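PDB 7C90: cytochrome c, mono-and diheme variant from Methylophaga aminisulfidivorans MP, which probably transfers electrons through covalently bound heme c in the methanol oxidation system of a marine methylotrophic bacterium. Local coordinates for residues N71-D74 against E75-K78; M148-V151 against R152-Y155. All coordinates share one frame; numbering follows the deposited sequence.

Contact 1: residues N71-D74 against E75-K78; sequences NTDD and EAIK
Asp73 O accepts the backbone N-H of Ile77, and the two atoms lie 2.9 Å apart. The bond is nearly straight, at 160° at the hydrogen, and Ile77 N sits in the carbonyl plane. A second grip comes from the side chain of the same aspartate. Its OD1 receives Ala76 N at 3.0 Å. The amide approaches from above the carboxylate plane, 68° out of it. The first torsion of Asp73 explains this: CG stands anti to the backbone N (chi1 170°), and the carboxylate reaches forward over the first turn. Its carbon CG then rests on the methyl of Ala76, with Asp73 CG to Ala76 CB at 3.5 Å.

This is an N-cap. Asp73 is the last residue before helix 74-87, and its carboxylate meets an amide of the first turn, as N-cap side chains do. Its negative charge would also suit the positive pole of the helix. Asp74 opens the helix proper, and its carbonyl O takes Lys78 N at 3.1 Å, tilted from the carbonyl plane. The aliphatic chain of Lys78 runs alongside that same oxygen, with Lys78 CG 3.6 Å from Asp74 O. Lys78 NZ is 5.3 Å from Asp74 OD2, too far for a salt bridge but probably a mild attraction.

The ethyl branch of Ile77 packs against two carbonyl oxygens. Its CG1 lies beside the backbone N, leaning back over Asp73 O at 3.3 Å. CD1 carries on to the carbonyl oxygen of Asn71, and the ethyl branch lies across the loop end. Asn71 ND2 is hydrogen-bonded to Asp117, which ties this loop to the start of helix 117-126.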
ATOM      1  N   ASN A  71      26.532   6.945 -11.419  1.00 27.98           N
ATOM      2  CA  ASN A  71      26.795   6.707  -9.978  1.00 31.17           C
ATOM      3  C   ASN A  71      27.810   7.715  -9.406  1.00 34.96           C
ATOM      4  O   ASN A  71      27.763   7.943  -8.180  1.00 32.30           O
ATOM      5  CB  ASN A  71      27.231   5.267  -9.687  1.00 32.56           C
ATOM      6  CG  ASN A  71      26.075   4.297  -9.814  1.00 35.44           C
ATOM      7  OD1 ASN A  71      24.918   4.721  -9.804  1.00 30.32           O
ATOM      8  ND2 ASN A  71      26.373   3.013  -9.958  1.00 29.82           N
ATOM      9  N   THR A  72      28.722   8.260 -10.214  1.00 36.18           N
ATOM     10  CA  THR A  72      29.854   9.112  -9.741  1.00 42.80           C
ATOM     11  C   THR A  72      29.606  10.581 -10.113  1.00 45.35           C
ATOM     12  O   THR A  72      30.474  11.411  -9.826  1.00 52.15           O
ATOM     13  CB  THR A  72      31.195   8.592 -10.284  1.00 41.15           C
ATOM     14  OG1 THR A  72      31.098   8.377 -11.691  1.00 51.44           O
ATOM     15  CG2 THR A  72      31.616   7.282  -9.662  1.00 43.45           C
ATOM     16  N   ASP A  73      28.455  10.903 -10.705  1.00 46.51           N
ATOM     17  CA  ASP A  73      28.229  12.207 -11.380  1.00 44.29           C
ATOM     18  C   ASP A  73      27.283  13.031 -10.501  1.00 45.54           C
ATOM     19  O   ASP A  73      26.088  12.707 -10.447  1.00 44.85           O
ATOM     20  CB  ASP A  73      27.780  11.983 -12.831  1.00 44.50           C
ATOM     21  CG  ASP A  73      27.294  13.237 -13.549  1.00 49.39           C
ATOM     22  OD1 ASP A  73      27.122  14.282 -12.875  1.00 43.55           O
ATOM     23  OD2 ASP A  73      27.073  13.157 -14.784  1.00 54.10           O
ATOM     24  N   ASP A  74      27.812  14.064  -9.837  1.00 46.29           N
ATOM     25  CA  ASP A  74      27.086  14.860  -8.817  1.00 47.43           C
ATOM     26  C   ASP A  74      25.898  15.585  -9.448  1.00 45.11           C
ATOM     27  O   ASP A  74      24.842  15.646  -8.790  1.00 48.35           O
ATOM     28  CB  ASP A  74      28.034  15.801  -8.073  1.00 59.03           C
ATOM     29  CG  ASP A  74      28.589  15.150  -6.813  1.00 67.19           C
ATOM     30  OD1 ASP A  74      29.059  13.987  -6.903  1.00 75.46           O
ATOM     31  OD2 ASP A  74      28.499  15.785  -5.745  1.00 79.82           O
ATOM     32  N   GLU A  75      26.060  16.111 -10.658  1.00 45.71           N
ATOM     33  CA  GLU A  75      24.987  16.798 -11.418  1.00 50.07           C
ATOM     34  C   GLU A  75      23.862  15.795 -11.708  1.00 49.01           C
ATOM     35  O   GLU A  75      22.688  16.164 -11.563  1.00 46.03           O
ATOM     36  CB  GLU A  75      25.536  17.380 -12.719  1.00 57.00           C
ATOM     37  CG  GLU A  75      24.529  18.253 -13.459  1.00 72.84           C
ATOM     38  CD  GLU A  75      24.885  18.603 -14.898  1.00 79.82           C
ATOM     39  OE1 GLU A  75      25.762  17.921 -15.473  1.00 87.88           O
ATOM     40  OE2 GLU A  75      24.277  19.552 -15.445  1.00 82.38           O
ATOM     41  N   ALA A  76      24.209  14.566 -12.096  1.00 44.17           N
ATOM     42  CA  ALA A  76      23.225  13.521 -12.466  1.00 42.61           C
ATOM     43  C   ALA A  76      22.469  13.098 -11.197  1.00 35.95           C
ATOM     44  O   ALA A  76      21.237  13.002 -11.226  1.00 34.98           O
ATOM     45  CB  ALA A  76      23.929  12.375 -13.150  1.00 45.35           C
ATOM     46  N   ILE A  77      23.191  12.935 -10.099  1.00 32.36           N
ATOM     47  CA  ILE A  77      22.613  12.553  -8.789  1.00 36.49           C
ATOM     48  C   ILE A  77      21.575  13.611  -8.392  1.00 41.56           C
ATOM     49  O   ILE A  77      20.454  13.218  -7.999  1.00 36.21           O
ATOM     50  CB  ILE A  77      23.741  12.347  -7.767  1.00 34.56           C
ATOM     51  CG1 ILE A  77      24.490  11.045  -8.068  1.00 37.42           C
ATOM     52  CG2 ILE A  77      23.212  12.394  -6.344  1.00 34.96           C
ATOM     53  CD1 ILE A  77      25.662  10.779  -7.149  1.00 39.44           C
ATOM     54  N   LYS A  78      21.889  14.896  -8.591  1.00 45.25           N
ATOM     55  CA  LYS A  78      20.979  16.022  -8.246  1.00 49.54           C
ATOM     56  C   LYS A  78      19.688  15.908  -9.073  1.00 45.82           C
ATOM     57  O   LYS A  78      18.599  16.001  -8.479  1.00 45.68           O
ATOM     58  CB  LYS A  78      21.678  17.376  -8.406  1.00 55.14           C
ATOM     59  CG  LYS A  78      22.507  17.796  -7.194  1.00 67.28           C
ATOM     60  CD  LYS A  78      23.464  18.960  -7.453  1.00 75.54           C
ATOM     61  CE  LYS A  78      24.681  18.978  -6.544  1.00 76.63           C
ATOM     62  NZ  LYS A  78      24.317  19.032  -5.106  1.00 75.78           N
TER

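Contact 2: residues M148-V151 against R152-Y155; sequences MAWV and RSVY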
ATOM      1  N   MET A 148      18.430   5.917 -10.380  1.00 25.62           N
ATOM      2  CA  MET A 148      19.286   4.848  -9.806  1.00 24.60           C
ATOM      3  C   MET A 148      20.545   5.457  -9.171  1.00 24.46           C
ATOM      4  O   MET A 148      20.853   5.081  -8.014  1.00 23.65           O
ATOM      5  CB  MET A 148      19.668   3.819 -10.853  1.00 22.96           C
ATOM      6  CG  MET A 148      18.503   2.890 -11.160  1.00 25.70           C
ATOM      7  SD  MET A 148      18.784   1.973 -12.695  1.00 25.48           S
ATOM      8  CE  MET A 148      20.328   1.137 -12.385  1.00 24.83           C
ATOM      9  N   ALA A 149      21.243   6.361  -9.850  1.00 23.04           N
ATOM     10  CA  ALA A 149      22.448   6.999  -9.245  1.00 24.71           C
ATOM     11  C   ALA A 149      22.055   7.646  -7.909  1.00 24.80           C
ATOM     12  O   ALA A 149      22.771   7.441  -6.913  1.00 28.71           O
ATOM     13  CB  ALA A 149      23.077   8.005 -10.173  1.00 25.11           C
ATOM     14  N   TRP A 150      20.920   8.346  -7.845  1.00 27.50           N
ATOM     15  CA  TRP A 150      20.487   9.032  -6.591  1.00 25.61           C
ATOM     16  C   TRP A 150      20.202   7.992  -5.511  1.00 26.76           C
ATOM     17  O   TRP A 150      20.597   8.199  -4.367  1.00 24.91           O
ATOM     18  CB  TRP A 150      19.293   9.984  -6.834  1.00 30.27           C
ATOM     19  CG  TRP A 150      18.911  10.647  -5.555  1.00 31.03           C
ATOM     20  CD1 TRP A 150      19.510  11.724  -4.970  1.00 32.52           C
ATOM     21  CD2 TRP A 150      17.946  10.159  -4.615  1.00 31.43           C
ATOM     22  NE1 TRP A 150      18.949  11.962  -3.751  1.00 30.53           N
ATOM     23  CE2 TRP A 150      18.006  11.013  -3.493  1.00 30.56           C
ATOM     24  CE3 TRP A 150      17.056   9.078  -4.609  1.00 31.00           C
ATOM     25  CZ2 TRP A 150      17.176  10.842  -2.386  1.00 34.32           C
ATOM     26  CZ3 TRP A 150      16.263   8.892  -3.500  1.00 30.59           C
ATOM     27  CH2 TRP A 150      16.313   9.768  -2.408  1.00 32.96           C
ATOM     28  N   VAL A 151      19.510   6.899  -5.839  1.00 25.23           N
ATOM     29  CA  VAL A 151      19.178   5.833  -4.859  1.00 25.86           C
ATOM     30  C   VAL A 151      20.488   5.274  -4.288  1.00 29.55           C
ATOM     31  O   VAL A 151      20.534   4.999  -3.040  1.00 30.02           O
ATOM     32  CB  VAL A 151      18.280   4.738  -5.484  1.00 27.23           C
ATOM     33  CG1 VAL A 151      18.152   3.530  -4.580  1.00 31.36           C
ATOM     34  CG2 VAL A 151      16.879   5.256  -5.830  1.00 29.53           C
ATOM     35  N   ARG A 152      21.518   5.077  -5.129  1.00 26.44           N
ATOM     36  CA  ARG A 152      22.807   4.536  -4.620  1.00 24.56           C
ATOM     37  C   ARG A 152      23.487   5.587  -3.724  1.00 23.18           C
ATOM     38  O   ARG A 152      24.037   5.184  -2.744  1.00 22.84           O
ATOM     39  CB  ARG A 152      23.723   4.100  -5.758  1.00 24.25           C
ATOM     40  CG  ARG A 152      23.149   2.982  -6.604  1.00 25.27           C
ATOM     41  CD  ARG A 152      22.689   1.770  -5.815  1.00 24.69           C
ATOM     42  NE  ARG A 152      22.572   0.673  -6.759  1.00 27.97           N
ATOM     43  CZ  ARG A 152      21.951  -0.479  -6.549  1.00 25.30           C
ATOM     44  NH1 ARG A 152      21.349  -0.724  -5.401  1.00 25.27           N
ATOM     45  NH2 ARG A 152      21.903  -1.365  -7.523  1.00 24.70           N
ATOM     46  N   SER A 153      23.354   6.877  -4.021  1.00 27.17           N
ATOM     47  CA  SER A 153      24.076   7.989  -3.347  1.00 29.80           C
ATOM     48  C   SER A 153      23.589   8.129  -1.899  1.00 33.17           C
ATOM     49  O   SER A 153      24.374   8.606  -1.077  1.00 35.05           O
ATOM     50  CB  SER A 153      23.909   9.283  -4.110  1.00 29.71           C
ATOM     51  OG  SER A 153      22.594   9.833  -3.924  1.00 31.64           O
ATOM     52  N   VAL A 154      22.352   7.715  -1.587  1.00 33.16           N
ATOM     53  CA  VAL A 154      21.751   7.915  -0.230  1.00 31.31           C
ATOM     54  C   VAL A 154      21.885   6.639   0.586  1.00 31.04           C
ATOM     55  O   VAL A 154      21.453   6.655   1.715  1.00 31.41           O
ATOM     56  CB  VAL A 154      20.303   8.415  -0.295  1.00 33.06           C
ATOM     57  CG1 VAL A 154      20.276   9.828  -0.828  1.00 31.59           C
ATOM     58  CG2 VAL A 154      19.376   7.509  -1.108  1.00 35.17           C
ATOM     59  N   TYR A 155      22.539   5.609   0.042  1.00 31.23           N
ATOM     60  CA  TYR A 155      22.751   4.296   0.706  1.00 31.28           C
ATOM     61  C   TYR A 155      23.432   4.477   2.059  1.00 37.67           C
ATOM     62  O   TYR A 155      24.461   5.184   2.102  1.00 35.13           O
ATOM     63  CB  TYR A 155      23.691   3.442  -0.136  1.00 30.66           C
ATOM     64  CG  TYR A 155      23.923   2.029   0.315  1.00 28.44           C
ATOM     65  CD1 TYR A 155      22.914   1.074   0.287  1.00 28.59           C
ATOM     66  CD2 TYR A 155      25.197   1.611   0.652  1.00 28.43           C
ATOM     67  CE1 TYR A 155      23.156  -0.237   0.662  1.00 27.26           C
ATOM     68  CE2 TYR A 155      25.460   0.299   1.002  1.00 26.92           C
ATOM     69  CZ  TYR A 155      24.450  -0.636   0.972  1.00 27.53           C
ATOM     70  OH  TYR A 155      24.742  -1.933   1.284  1.00 26.95           O
TER
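Trp150 O is held by the hydroxyl of Ser153, with Ser153 OG to Trp150 O at 2.6 Å. Ser153 OG stands between its own backbone N and carbonyl carbon (chi1 75°), which turns it back to the preceding turn. The N-H groups of Ser153 and Val154 add weak bonds to the same oxygen.

One face of the Trp150 indole is met by Val154. With CG1 beside the backbone N (chi1 -69°), Val154 turns both methyls to the ring. Methyl CG2 of Val154 lies over the six-membered ring, 4.1 Å from its centroid, a CH-pi contact. Methyl CG1 sits nearer the rim, 3.6 Å from CZ2 of Trp150. Val154 CG2 also lies 3.4 Å from Val151 O.

Arg152 N bonds to Met148 O at 3.0 Å. Arg152 CG lies beside Met148 O, and its guanidinium forms a salt bridge with Asp117, a hydrogen bond to Asn114 O and a cation-pi contact with Trp164.

Here helix 141-153 ends and the chain turns into a loop. The side chain of Val151 lies about 5 Å from the heme at nearest atoms. Trp150 meets Phe84 where helices 74-87 and 141-153 pack together, an arrangement that recalls the crossing of the terminal helices in class I cytochromes c. Met148 packs on helix 117-126.

Contact 1 is a surface contact at the start of helix 74-87, whereas contact 2 is buried at the end of helix 141-153. One is a helix beginning, with an acidic side chain accepting from an amide of the first turn. The other is a helix end, where a serine hydroxyl and weak amide bonds share one carbonyl and an aromatic face takes a valine. The two touch each other, with centres about 9 Å apart, and join these two helices. Ile77 CG2 packs 3.6 Å from Ser153 OG, and Asn71 OD1 lies 3.4 Å from Ala149 CA. Asp117 is a partner of both. Contact 2 lies close to the heme, and contact 1 stands farther off.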